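Local coordinates for protein geranylgeranyl pyrophosphate synthase (Corynebacterium glutamicum, PDB 3LK5) that probably condenses allylic and homoallylic C5 diphosphates into longer isoprenoid diphosphates with the help of magnesium, as a prenyltransferase of the FPP/GGPP synthase family, at residues A[27-32]-A[96-101]; A[49-54]-A[156-161]; A[55-60]-A[103-108]; A[69-74]-A[88-93]. All coordinates share one frame; numbering follows the deposited sequence.

Contact 1: residues A[27-32]-A[96-101]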
loop_
_atom_site.group_PDB
_atom_site.type_symbol
_atom_site.label_atom_id
_atom_site.label_comp_id
_atom_site.label_asym_id
_atom_site.label_seq_id
_atom_site.Cartn_x
_atom_site.Cartn_y
_atom_site.Cartn_z
ATOM N N ASP A 27 7.270 21.499 4.309
ATOM C CA ASP A 27 8.630 21.560 3.750
ATOM C C ASP A 27 9.245 20.173 3.514
ATOM O O ASP A 27 9.880 19.947 2.479
ATOM C CB ASP A 27 9.610 22.321 4.656
ATOM C CG ASP A 27 9.420 23.833 4.603
ATOM O OD1 ASP A 27 8.877 24.350 3.623
ATOM O OD2 ASP A 27 9.811 24.506 5.568
ATOM N N ARG A 28 9.179 19.297 4.514
ATOM C CA ARG A 28 9.788 17.960 4.340
ATOM C C ARG A 28 9.116 17.186 3.190
ATOM O O ARG A 28 9.794 16.514 2.405
ATOM C CB ARG A 28 9.692 17.130 5.650
ATOM C CG ARG A 28 10.284 17.824 6.917
ATOM C CD ARG A 28 11.693 18.429 6.694
ATOM N NE ARG A 28 12.692 17.483 6.198
ATOM C CZ ARG A 28 13.928 17.833 5.841
ATOM N NH1 ARG A 28 14.308 19.118 5.928
ATOM N NH2 ARG A 28 14.782 16.922 5.399
ATOM N N LEU A 29 7.788 17.258 3.127
ATOM C CA LEU A 29 7.035 16.563 2.097
ATOM C C LEU A 29 7.367 17.141 0.735
ATOM O O LEU A 29 7.475 16.385 -0.245
ATOM C CB LEU A 29 5.515 16.646 2.328
ATOM C CG LEU A 29 5.030 15.905 3.600
ATOM C CD1 LEU A 29 3.602 16.348 3.865
ATOM C CD2 LEU A 29 5.167 14.333 3.380
ATOM N N THR A 30 7.512 18.473 0.659
ATOM C CA THR A 30 7.934 19.115 -0.601
ATOM C C THR A 30 9.256 18.589 -1.092
ATOM O O THR A 30 9.400 18.247 -2.288
ATOM C CB THR A 30 7.988 20.684 -0.470
ATOM O OG1 THR A 30 6.698 21.148 -0.078
ATOM C CG2 THR A 30 8.361 21.303 -1.816
ATOM N N GLN A 31 10.237 18.520 -0.198
ATOM C CA GLN A 31 11.546 18.030 -0.583
ATOM C C GLN A 31 11.498 16.590 -1.111
ATOM O O GLN A 31 12.162 16.242 -2.110
ATOM C CB GLN A 31 12.528 18.136 0.584
ATOM C CG GLN A 31 12.646 19.586 1.017
ATOM C CD GLN A 31 13.952 19.913 1.697
ATOM O OE1 GLN A 31 14.100 21.016 2.242
ATOM N NE2 GLN A 31 14.907 18.975 1.693
ATOM N N PHE A 32 10.687 15.774 -0.450
ATOM C CA PHE A 32 10.600 14.363 -0.845
ATOM C C PHE A 32 9.965 14.240 -2.237
ATOM O O PHE A 32 10.466 13.501 -3.108
ATOM C CB PHE A 32 9.787 13.578 0.213
ATOM C CG PHE A 32 9.619 12.108 -0.144
ATOM C CD1 PHE A 32 8.556 11.685 -0.937
ATOM C CD2 PHE A 32 10.552 11.173 0.299
ATOM C CE1 PHE A 32 8.417 10.309 -1.307
ATOM C CE2 PHE A 32 10.433 9.784 -0.040
ATOM C CZ PHE A 32 9.360 9.353 -0.835
ATOM N N SER A 96 6.608 11.357 7.233
ATOM C CA SER A 96 6.234 10.190 6.393
ATOM C C SER A 96 4.796 9.729 6.718
ATOM O O SER A 96 4.109 9.144 5.875
ATOM C CB SER A 96 7.216 9.020 6.588
ATOM O OG SER A 96 6.995 8.426 7.867
ATOM N N LEU A 97 4.349 9.965 7.954
ATOM C CA LEU A 97 2.971 9.653 8.332
ATOM C C LEU A 97 1.913 10.307 7.459
ATOM O O LEU A 97 0.824 9.753 7.296
ATOM C CB LEU A 97 2.704 10.046 9.796
ATOM C CG LEU A 97 3.606 9.305 10.788
ATOM C CD1 LEU A 97 3.284 9.772 12.200
ATOM C CD2 LEU A 97 3.389 7.779 10.709
ATOM N N GLU A 98 2.218 11.480 6.888
ATOM C CA GLU A 98 1.271 12.109 5.956
ATOM C C GLU A 98 1.019 11.269 4.700
ATOM O O GLU A 98 -0.067 11.339 4.108
ATOM C CB GLU A 98 1.776 13.485 5.520
ATOM C CG GLU A 98 1.726 14.480 6.672
ATOM C CD GLU A 98 0.278 14.594 7.244
ATOM O OE1 GLU A 98 -0.672 14.933 6.494
ATOM O OE2 GLU A 98 0.073 14.268 8.409
ATOM N N PHE A 99 2.022 10.506 4.271
ATOM C CA PHE A 99 1.773 9.619 3.114
ATOM C C PHE A 99 0.864 8.442 3.454
ATOM O O PHE A 99 0.060 8.008 2.621
ATOM C CB PHE A 99 3.092 9.149 2.506
ATOM C CG PHE A 99 3.720 10.137 1.594
ATOM C CD1 PHE A 99 3.071 10.540 0.429
ATOM C CD2 PHE A 99 4.990 10.621 1.860
ATOM C CE1 PHE A 99 3.675 11.428 -0.462
ATOM C CE2 PHE A 99 5.603 11.509 0.982
ATOM C CZ PHE A 99 4.921 11.914 -0.186
ATOM N N ILE A 100 0.986 7.916 4.669
ATOM C CA ILE A 100 0.058 6.876 5.119
ATOM C C ILE A 100 -1.328 7.478 5.106
ATOM O O ILE A 100 -2.274 6.867 4.592
ATOM C CB ILE A 100 0.384 6.362 6.522
ATOM C CG1 ILE A 100 1.797 5.771 6.514
ATOM C CG2 ILE A 100 -0.650 5.249 6.940
ATOM C CD1 ILE A 100 2.197 5.147 7.857
ATOM N N GLN A 101 -1.447 8.684 5.665
ATOM C CA GLN A 101 -2.776 9.309 5.730
ATOM C C GLN A 101 -3.331 9.628 4.346
ATOM O O GLN A 101 -4.557 9.547 4.136
ATOM C CB GLN A 101 -2.703 10.579 6.599
ATOM C CG GLN A 101 -3.987 11.427 6.628
ATOM C CD GLN A 101 -5.144 10.805 7.391
ATOM O OE1 GLN A 101 -5.160 9.604 7.748
ATOM N NE2 GLN A 101 -6.154 11.636 7.644
#
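Phe99 reaches across from the segment 96-101 and places the CE2 corner of its ring between Phe32 and Leu29 of 27-32. On one flank, Phe32 CD1 lies 3.5 Å from Phe99 CE2. The two ring centroids are 5.3 Å apart with their planes at 59°, an intermediate tilt that makes the pair neither a stack nor a T-shaped arrangement. On the other flank, Leu29 CD2 packs 3.7 Å from Phe99 CE2, and the two side chains run past each other in opposite directions. Leu29 divides its branches between two partners: while CD2 takes the ring, CD1 meets the aliphatic root of Glu98, 3.8 Å from Glu98 CB, the two side chains crossing at nearly a right angle. The first torsions account for this sharing. Phe32 CG is anti to the backbone N, whereas Phe99 CG sits beside its own N and anti to the carbonyl carbon (chi1 -81°), which lets both rings arrive at one point from different helices. Glu98 presents only methylene carbons here; its chain bends at chi2, and OE1 forms a salt bridge with Arg64. No hydrogen bond spans the two segments, so the attraction is apolar. Leu29 and Phe99 bury the most, 77 and 68 Å², where the steeply crossed axes (-77°) pass 10.4 Å apart. Helix 45-59 packs on Leu29 through Val58 and Leu59, helix 144-164 meets Phe99 through Ala159, and helix 65-78 touches Glu98 through Pro67, so the crossing of helices 21-43 and 87-111 lies within an all-helical bundle.

Contact 2: residues A[49-54]-A[156-161]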
loop_
_atom_site.group_PDB
_atom_site.type_symbol
_atom_site.label_atom_id
_atom_site.label_comp_id
_atom_site.label_asym_id
_atom_site.label_seq_id
_atom_site.Cartn_x
_atom_site.Cartn_y
_atom_site.Cartn_z
ATOM N N ASP A 49 1.654 13.317 -14.483
ATOM C CA ASP A 49 0.312 13.919 -14.257
ATOM C C ASP A 49 -0.424 13.312 -13.050
ATOM O O ASP A 49 -1.026 14.036 -12.226
ATOM C CB ASP A 49 -0.575 13.838 -15.528
ATOM C CG ASP A 49 0.029 14.570 -16.728
ATOM O OD1 ASP A 49 0.896 15.440 -16.514
ATOM O OD2 ASP A 49 -0.355 14.275 -17.897
ATOM N N ALA A 50 -0.396 11.982 -12.920
ATOM C CA ALA A 50 -0.992 11.360 -11.734
ATOM C C ALA A 50 -0.311 11.782 -10.434
ATOM O O ALA A 50 -0.971 12.093 -9.463
ATOM C CB ALA A 50 -0.995 9.824 -11.854
ATOM N N VAL A 51 1.011 11.815 -10.422
ATOM C CA VAL A 51 1.750 12.130 -9.196
ATOM C C VAL A 51 1.548 13.615 -8.859
ATOM O O VAL A 51 1.525 13.975 -7.694
ATOM C CB VAL A 51 3.257 11.770 -9.337
ATOM C CG1 VAL A 51 4.099 12.340 -8.202
ATOM C CG2 VAL A 51 3.441 10.255 -9.434
ATOM N N ALA A 52 1.388 14.465 -9.889
ATOM C CA ALA A 52 1.072 15.910 -9.649
ATOM C C ALA A 52 -0.184 16.058 -8.814
ATOM O O ALA A 52 -0.278 16.922 -7.935
ATOM C CB ALA A 52 0.921 16.686 -11.010
ATOM N N HIS A 53 -1.175 15.228 -9.108
ATOM C CA HIS A 53 -2.433 15.228 -8.366
ATOM C C HIS A 53 -2.235 14.746 -6.946
ATOM O O HIS A 53 -2.829 15.297 -5.992
ATOM C CB HIS A 53 -3.474 14.365 -9.092
ATOM C CG HIS A 53 -3.985 14.989 -10.355
ATOM N ND1 HIS A 53 -4.499 16.269 -10.386
ATOM C CD2 HIS A 53 -4.070 14.520 -11.624
ATOM C CE1 HIS A 53 -4.867 16.565 -11.626
ATOM N NE2 HIS A 53 -4.620 15.519 -12.393
ATOM N N LEU A 54 -1.389 13.723 -6.779
ATOM C CA LEU A 54 -1.091 13.237 -5.438
ATOM C C LEU A 54 -0.335 14.320 -4.653
ATOM O O LEU A 54 -0.612 14.551 -3.472
ATOM C CB LEU A 54 -0.272 11.906 -5.519
ATOM C CG LEU A 54 0.259 11.364 -4.185
ATOM C CD1 LEU A 54 -0.878 11.085 -3.216
ATOM C CD2 LEU A 54 1.144 10.099 -4.375
ATOM N N LEU A 156 1.498 4.981 -0.192
ATOM C CA LEU A 156 1.882 4.025 0.849
ATOM C C LEU A 156 3.321 3.542 0.713
ATOM O O LEU A 156 4.045 3.444 1.729
ATOM C CB LEU A 156 0.858 2.857 0.920
ATOM C CG LEU A 156 1.068 1.800 2.008
ATOM C CD1 LEU A 156 1.075 2.434 3.437
ATOM C CD2 LEU A 156 -0.106 0.783 1.896
ATOM N N VAL A 157 3.764 3.255 -0.514
ATOM C CA VAL A 157 5.167 2.886 -0.726
ATOM C C VAL A 157 6.109 4.061 -0.420
ATOM O O VAL A 157 7.181 3.864 0.147
ATOM C CB VAL A 157 5.491 2.185 -2.126
ATOM C CG1 VAL A 157 4.627 0.923 -2.306
ATOM C CG2 VAL A 157 5.371 3.079 -3.258
ATOM N N TRP A 158 5.667 5.267 -0.705
ATOM C CA TRP A 158 6.525 6.425 -0.401
ATOM C C TRP A 158 6.581 6.746 1.106
ATOM O O TRP A 158 7.575 7.301 1.566
ATOM C CB TRP A 158 6.050 7.651 -1.198
ATOM C CG TRP A 158 6.505 7.535 -2.645
ATOM C CD1 TRP A 158 7.350 6.583 -3.183
ATOM C CD2 TRP A 158 6.179 8.435 -3.703
ATOM N NE1 TRP A 158 7.518 6.823 -4.561
ATOM C CE2 TRP A 158 6.824 7.970 -4.874
ATOM C CE3 TRP A 158 5.365 9.588 -3.777
ATOM C CZ2 TRP A 158 6.694 8.624 -6.104
ATOM C CZ3 TRP A 158 5.222 10.234 -5.006
ATOM C CH2 TRP A 158 5.891 9.753 -6.147
ATOM N N ALA A 159 5.506 6.450 1.840
ATOM C CA ALA A 159 5.584 6.555 3.326
ATOM C C ALA A 159 6.740 5.702 3.818
ATOM O O ALA A 159 7.575 6.139 4.647
ATOM C CB ALA A 159 4.267 6.120 4.006
ATOM N N GLU A 160 6.801 4.456 3.322
ATOM C CA GLU A 160 7.842 3.535 3.767
ATOM C C GLU A 160 9.198 4.068 3.338
ATOM O O GLU A 160 10.130 4.018 4.114
ATOM C CB GLU A 160 7.660 2.104 3.169
ATOM C CG GLU A 160 6.212 1.636 3.272
ATOM C CD GLU A 160 5.800 1.000 4.629
ATOM O OE1 GLU A 160 6.718 0.972 5.560
ATOM O OE2 GLU A 160 4.567 0.498 4.706
ATOM N N ASP A 161 9.331 4.481 2.067
ATOM C CA ASP A 161 10.640 4.999 1.573
ATOM C C ASP A 161 11.068 6.207 2.400
ATOM O O ASP A 161 12.249 6.376 2.681
ATOM C CB ASP A 161 10.511 5.468 0.124
ATOM C CG ASP A 161 10.359 4.296 -0.869
ATOM O OD1 ASP A 161 10.692 3.133 -0.544
ATOM O OD2 ASP A 161 9.868 4.547 -1.972
#
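The helical segments 49-54 and 156-161 keep their backbones well apart, the nearest CA atoms, those of Leu54 and Trp158, being 11.4 Å from each other. One long side chain bridges that gap. Trp158 extends the benzene end of its indole toward 49-54, where Val51 CG1 comes up against the ring edge, near the ring plane and 3.8 Å from Trp158 CH2. The second methyl of Val51, CG2, lies 4.1 Å from the same CH2. Val51 places CG1 anti to the backbone N (chi1 168°) and CG2 beside it, so CG1 meets the rim while CG2 stands off to one side of the ring plane. One turn later, Leu54 CD2 approaches obliquely and stands 4.1 Å from Trp158 CZ3. Both contacts are apolar and no hydrogen bond passes between the segments, which bury just 105 Å² in all. The polar end of the indole is used elsewhere: NE1 is hydrogen-bonded to Thr185 OG1 of the second subunit. Trp158 also meets Phe32 edge-to-face and touches Leu33, Gln36 and Ile40 of helix 21-43. Its indole therefore ties this helix packing to the dimer boundary, and the neighbouring Asp161 makes salt bridges to Arg177 and Arg184 of the second subunit. Such an arrangement, with helices of one subunit packed on a helix that also faces its partner, fits the dimeric all-helical prenyltransferase fold of the polyprenyl synthetase family.

Contact 3: residues A[55-60]-A[103-108]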
loop_
_atom_site.group_PDB
_atom_site.type_symbol
_atom_site.label_atom_id
_atom_site.label_comp_id
_atom_site.label_asym_id
_atom_site.label_seq_id
_atom_site.Cartn_x
_atom_site.Cartn_y
_atom_site.Cartn_z
ATOM N N ARG A 55 0.619 14.962 -5.323
ATOM C CA ARG A 55 1.415 16.042 -4.732
ATOM C C ARG A 55 0.524 17.165 -4.209
ATOM O O ARG A 55 0.693 17.601 -3.054
ATOM C CB ARG A 55 2.405 16.603 -5.744
ATOM C CG ARG A 55 3.228 17.770 -5.186
ATOM C CD ARG A 55 4.035 18.466 -6.274
ATOM N NE ARG A 55 4.793 19.599 -5.721
ATOM C CZ ARG A 55 6.110 19.579 -5.520
ATOM N NH1 ARG A 55 6.832 18.512 -5.852
ATOM N NH2 ARG A 55 6.714 20.643 -5.012
ATOM N N SER A 56 -0.412 17.644 -5.042
ATOM C CA SER A 56 -1.360 18.664 -4.596
ATOM C C SER A 56 -2.146 18.215 -3.379
ATOM O O SER A 56 -2.355 18.999 -2.435
ATOM C CB SER A 56 -2.342 19.074 -5.704
ATOM O OG SER A 56 -1.625 19.622 -6.784
ATOM N N PHE A 57 -2.599 16.964 -3.396
ATOM C CA PHE A 57 -3.420 16.460 -2.307
ATOM C C PHE A 57 -2.641 16.424 -0.979
ATOM O O PHE A 57 -3.158 16.817 0.068
ATOM C CB PHE A 57 -3.964 15.073 -2.675
ATOM C CG PHE A 57 -4.903 14.486 -1.671
ATOM C CD1 PHE A 57 -6.223 14.958 -1.559
ATOM C CD2 PHE A 57 -4.494 13.443 -0.852
ATOM C CE1 PHE A 57 -7.109 14.408 -0.621
ATOM C CE2 PHE A 57 -5.356 12.889 0.097
ATOM C CZ PHE A 57 -6.675 13.356 0.212
ATOM N N VAL A 58 -1.385 15.985 -1.049
ATOM C CA VAL A 58 -0.537 15.808 0.139
ATOM C C VAL A 58 -0.106 17.187 0.672
ATOM O O VAL A 58 -0.083 17.441 1.893
ATOM C CB VAL A 58 0.735 14.960 -0.259
ATOM C CG1 VAL A 58 1.805 14.985 0.832
ATOM C CG2 VAL A 58 0.318 13.509 -0.554
ATOM N N LEU A 59 0.290 18.062 -0.252
ATOM C CA LEU A 59 0.816 19.363 0.179
ATOM C C LEU A 59 -0.257 20.373 0.612
ATOM O O LEU A 59 0.017 21.215 1.488
ATOM C CB LEU A 59 1.727 19.996 -0.872
ATOM C CG LEU A 59 2.998 19.240 -1.272
ATOM C CD1 LEU A 59 3.753 20.043 -2.341
ATOM C CD2 LEU A 59 3.905 18.926 -0.050
ATOM N N ASN A 60 -1.454 20.295 0.031
ATOM C CA ASN A 60 -2.374 21.461 0.086
ATOM C C ASN A 60 -3.465 21.421 1.109
ATOM O O ASN A 60 -4.389 22.270 1.085
ATOM C CB ASN A 60 -2.989 21.786 -1.281
ATOM C CG ASN A 60 -1.952 22.183 -2.299
ATOM O OD1 ASN A 60 -0.886 22.700 -1.957
ATOM N ND2 ASN A 60 -2.256 21.951 -3.562
ATOM N N CYS A 103 -2.832 7.896 1.642
ATOM C CA CYS A 103 -3.377 6.624 1.123
ATOM C C CYS A 103 -4.717 6.321 1.779
ATOM O O CYS A 103 -5.674 5.944 1.103
ATOM C CB CYS A 103 -2.423 5.451 1.382
ATOM S SG CYS A 103 -3.064 3.850 0.710
ATOM N N ALA A 104 -4.770 6.448 3.100
ATOM C CA ALA A 104 -5.996 6.176 3.840
ATOM C C ALA A 104 -7.182 7.001 3.296
ATOM O O ALA A 104 -8.272 6.460 3.065
ATOM C CB ALA A 104 -5.782 6.497 5.367
ATOM N N LEU A 105 -6.968 8.300 3.093
ATOM C CA LEU A 105 -8.057 9.190 2.636
ATOM C C LEU A 105 -8.468 8.888 1.194
ATOM O O LEU A 105 -9.657 8.887 0.875
ATOM C CB LEU A 105 -7.646 10.672 2.763
ATOM C CG LEU A 105 -7.339 11.263 4.148
ATOM C CD1 LEU A 105 -6.668 12.634 3.982
ATOM C CD2 LEU A 105 -8.616 11.452 4.933
ATOM N N ILE A 106 -7.480 8.645 0.328
ATOM C CA ILE A 106 -7.743 8.348 -1.075
ATOM C C ILE A 106 -8.508 7.025 -1.201
ATOM O O ILE A 106 -9.558 6.969 -1.877
ATOM C CB ILE A 106 -6.444 8.363 -1.912
ATOM C CG1 ILE A 106 -5.888 9.782 -1.950
ATOM C CG2 ILE A 106 -6.696 7.819 -3.330
ATOM C CD1 ILE A 106 -4.418 9.883 -2.413
ATOM N N HIS A 107 -8.013 5.972 -0.542
ATOM C CA HIS A 107 -8.714 4.688 -0.537
ATOM C C HIS A 107 -10.088 4.715 0.165
ATOM O O HIS A 107 -11.055 4.104 -0.342
ATOM C CB HIS A 107 -7.800 3.589 0.037
ATOM C CG HIS A 107 -6.703 3.192 -0.899
ATOM N ND1 HIS A 107 -5.809 2.177 -0.617
ATOM C CD2 HIS A 107 -6.382 3.647 -2.140
ATOM C CE1 HIS A 107 -4.985 2.032 -1.645
ATOM N NE2 HIS A 107 -5.321 2.894 -2.588
ATOM N N ASP A 108 -10.178 5.424 1.300
ATOM C CA ASP A 108 -11.470 5.579 2.015
ATOM C C ASP A 108 -12.507 6.338 1.160
ATOM O O ASP A 108 -13.707 6.040 1.233
ATOM C CB ASP A 108 -11.321 6.274 3.384
ATOM C CG ASP A 108 -10.679 5.370 4.460
ATOM O OD1 ASP A 108 -10.610 4.136 4.278
ATOM O OD2 ASP A 108 -10.230 5.897 5.511
#
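Phe57 carries this contact, with 73 Å² of its surface buried against Leu105 and Ile106, two consecutive residues of helix 87-111. Its ring swings away from the backbone N (chi1 -176°) and so extends from the segment 55-60 into the separation between the helices; the nearest CA atoms, of Phe57 and Ile106, are 9.3 Å apart. Ile106, with 33 Å² buried, runs past the phenylalanine in the opposite direction. Its CG1 lies 3.8 Å from Phe57 CE2, and CD1 continues along the same flank to stand 3.9 Å from Phe57 CD2. The approach is oblique to the ring. Leu105, with 29 Å² buried, takes the far end instead: its CB sits near the ring plane, 3.8 Å from Phe57 CZ, and its CD1 is equally distant from that atom. Two adjacent side chains thus divide the CD2-CE2-CZ margin between them. Ile106 also touches Leu54 of helix 45-59 and Ser148 of helix 144-164, which places it against both those helices. The segment 103-108 ends at Asp108, a magnesium-binding residue of this protein, although the metal is absent from this chain. Leu105 and Phe57 are themselves exposed, and a glycerol lies about 4 Å from the leucine side chain. With no hydrogen bond or salt bridge across the segments, the chemistry implies cohesion by dispersion and partial removal of hydrocarbon from water, while the nearby metal-binding carboxylate takes no part in the pairing.

Contact 4: residues A[69-74]-A[88-93]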
loop_
_atom_site.group_PDB
_atom_site.type_symbol
_atom_site.label_atom_id
_atom_site.label_comp_id
_atom_site.label_asym_id
_atom_site.label_seq_id
_atom_site.Cartn_x
_atom_site.Cartn_y
_atom_site.Cartn_z
ATOM N N TYR A 69 2.223 14.565 16.649
ATOM C CA TYR A 69 2.341 13.638 17.764
ATOM C C TYR A 69 3.631 12.844 17.747
ATOM O O TYR A 69 4.193 12.605 18.807
ATOM C CB TYR A 69 1.104 12.713 17.890
ATOM C CG TYR A 69 0.002 13.330 18.733
ATOM C CD1 TYR A 69 -1.254 13.554 18.200
ATOM C CD2 TYR A 69 0.238 13.679 20.081
ATOM C CE1 TYR A 69 -2.274 14.111 18.976
ATOM C CE2 TYR A 69 -0.756 14.218 20.858
ATOM C CZ TYR A 69 -2.016 14.419 20.305
ATOM O OH TYR A 69 -3.021 14.949 21.091
ATOM N N ALA A 70 4.109 12.418 16.569
ATOM C CA ALA A 70 5.400 11.761 16.506
ATOM C C ALA A 70 6.517 12.688 17.039
ATOM O O ALA A 70 7.391 12.272 17.813
ATOM C CB ALA A 70 5.708 11.307 15.053
ATOM N N TRP A 71 6.486 13.945 16.595
ATOM C CA TRP A 71 7.450 14.927 17.061
ATOM C C TRP A 71 7.377 15.149 18.574
ATOM O O TRP A 71 8.391 15.194 19.240
ATOM C CB TRP A 71 7.253 16.243 16.279
ATOM C CG TRP A 71 8.175 17.385 16.675
ATOM C CD1 TRP A 71 7.775 18.628 17.113
ATOM C CD2 TRP A 71 9.607 17.426 16.611
ATOM N NE1 TRP A 71 8.870 19.413 17.365
ATOM C CE2 TRP A 71 10.006 18.714 17.056
ATOM C CE3 TRP A 71 10.593 16.507 16.230
ATOM C CZ2 TRP A 71 11.353 19.092 17.157
ATOM C CZ3 TRP A 71 11.938 16.879 16.322
ATOM C CH2 TRP A 71 12.299 18.175 16.785
ATOM N N ALA A 72 6.167 15.242 19.097
ATOM C CA ALA A 72 5.960 15.398 20.540
ATOM C C ALA A 72 6.481 14.199 21.299
ATOM O O ALA A 72 7.039 14.357 22.387
ATOM C CB ALA A 72 4.486 15.601 20.831
ATOM N N GLY A 73 6.269 12.999 20.765
ATOM C CA GLY A 73 6.837 11.784 21.395
ATOM C C GLY A 73 8.351 11.785 21.448
ATOM O O GLY A 73 8.973 11.400 22.465
ATOM N N PHE A 74 8.961 12.231 20.360
ATOM C CA PHE A 74 10.426 12.390 20.308
ATOM C C PHE A 74 10.891 13.389 21.370
ATOM O O PHE A 74 11.831 13.108 22.122
ATOM C CB PHE A 74 10.853 12.848 18.899
ATOM C CG PHE A 74 12.331 13.117 18.764
ATOM C CD1 PHE A 74 13.225 12.073 18.556
ATOM C CD2 PHE A 74 12.818 14.429 18.848
ATOM C CE1 PHE A 74 14.596 12.307 18.444
ATOM C CE2 PHE A 74 14.176 14.692 18.737
ATOM C CZ PHE A 74 15.081 13.618 18.546
ATOM N N GLU A 88 16.851 16.574 10.671
ATOM C CA GLU A 88 16.161 16.409 9.406
ATOM C C GLU A 88 15.584 14.985 9.276
ATOM O O GLU A 88 14.501 14.773 8.675
ATOM C CB GLU A 88 17.182 16.629 8.271
ATOM C CG GLU A 88 17.820 18.025 8.262
ATOM C CD GLU A 88 18.892 18.300 9.379
ATOM O OE1 GLU A 88 19.383 17.408 10.110
ATOM O OE2 GLU A 88 19.271 19.497 9.479
ATOM N N SER A 89 16.337 14.010 9.772
ATOM C CA SER A 89 15.894 12.584 9.690
ATOM C C SER A 89 14.703 12.331 10.591
ATOM O O SER A 89 13.778 11.600 10.228
ATOM C CB SER A 89 17.037 11.635 10.064
ATOM O OG SER A 89 18.172 11.842 9.215
ATOM N N VAL A 90 14.747 12.903 11.791
ATOM C CA VAL A 90 13.589 12.790 12.682
ATOM C C VAL A 90 12.371 13.424 12.073
ATOM O O VAL A 90 11.249 12.844 12.120
ATOM C CB VAL A 90 13.901 13.416 14.078
ATOM C CG1 VAL A 90 12.673 13.345 14.986
ATOM C CG2 VAL A 90 15.110 12.712 14.695
ATOM N N LEU A 91 12.555 14.616 11.490
ATOM C CA LEU A 91 11.420 15.327 10.901
ATOM C C LEU A 91 10.860 14.573 9.682
ATOM O O LEU A 91 9.647 14.574 9.451
ATOM C CB LEU A 91 11.839 16.755 10.453
ATOM C CG LEU A 91 12.210 17.671 11.642
ATOM C CD1 LEU A 91 12.791 19.024 11.107
ATOM C CD2 LEU A 91 11.003 17.930 12.513
ATOM N N ASP A 92 11.738 13.940 8.918
ATOM C CA ASP A 92 11.263 13.145 7.772
ATOM C C ASP A 92 10.503 11.917 8.219
ATOM O O ASP A 92 9.467 11.564 7.604
ATOM C CB ASP A 92 12.440 12.718 6.908
ATOM C CG ASP A 92 12.898 13.833 5.966
ATOM O OD1 ASP A 92 12.190 14.821 5.728
ATOM O OD2 ASP A 92 14.006 13.733 5.473
ATOM N N ALA A 93 11.002 11.273 9.293
ATOM C CA ALA A 93 10.232 10.142 9.882
ATOM C C ALA A 93 8.855 10.574 10.319
ATOM O O ALA A 93 7.865 9.891 10.018
ATOM C CB ALA A 93 11.003 9.479 11.061
#
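Val90 fits between Trp71 and Phe74, residues almost one turn apart on the segment 69-74, within the helical fold of the polyprenyl synthetase family. The helices run in broadly opposed directions but are well splayed, their local axes at 138° and 9.8 Å apart at closest approach. The hollow has two unlike walls. At one, the methyl CG1 of Val90 rests over the middle of the Phe74 ring, 3.8 Å from its centroid and 12° off the ring normal, a well-centred CH-pi contact. At the other, that same methyl touches the indole edge in plane, with Trp71 CZ3 3.8 Å away. One carbon therefore serves as a bump against a face and an edge together. With chi1 at 178°, Val90 CG1 points opposite the backbone N, and CG2 is directed to the outer part of the Phe74 ring. Leu91 fills a second depression: its CD2 lies over a face of the Trp71 six-membered ring, 4.2 Å from the centroid, in another CH-pi contact displaced toward the rim. Beyond the pair, Phe21 stacks on Trp71 and also packs against Leu91, which brings in helix 21-43, while Ser83 and Ala232 touch Phe74. All four residues of the contact are buried, and the interface between the segments is wholly apolar. The second methyl of Val90, CG2, lies 3.8 Å from Phe74 CE1 and 4.0 Å from Phe74 CZ.

Helix 87-111 is common to contacts 1, 3 and 4, while contact 2 joins helices 45-59 and 144-164, both of which also pack on it. Contacts 1 and 2 have centres about 9 Å apart and meet directly, Phe32 CE1 lying 3.6 Å from Trp158 CB. Contacts 2 and 3 are linked by Leu54 CD1 and Ile106 CD1, 3.8 Å apart. Between contacts 1 and 4, Arg28 NE forms a salt bridge of 2.7 Å with Asp92 OD1. Contact 3 includes the magnesium-binding Asp108, with no metal bound in this chain, and its Leu105 side chain is about 9 Å from that of Asp112; contact 4, its centre about 20 Å from that of contact 3, is remote from the metal site.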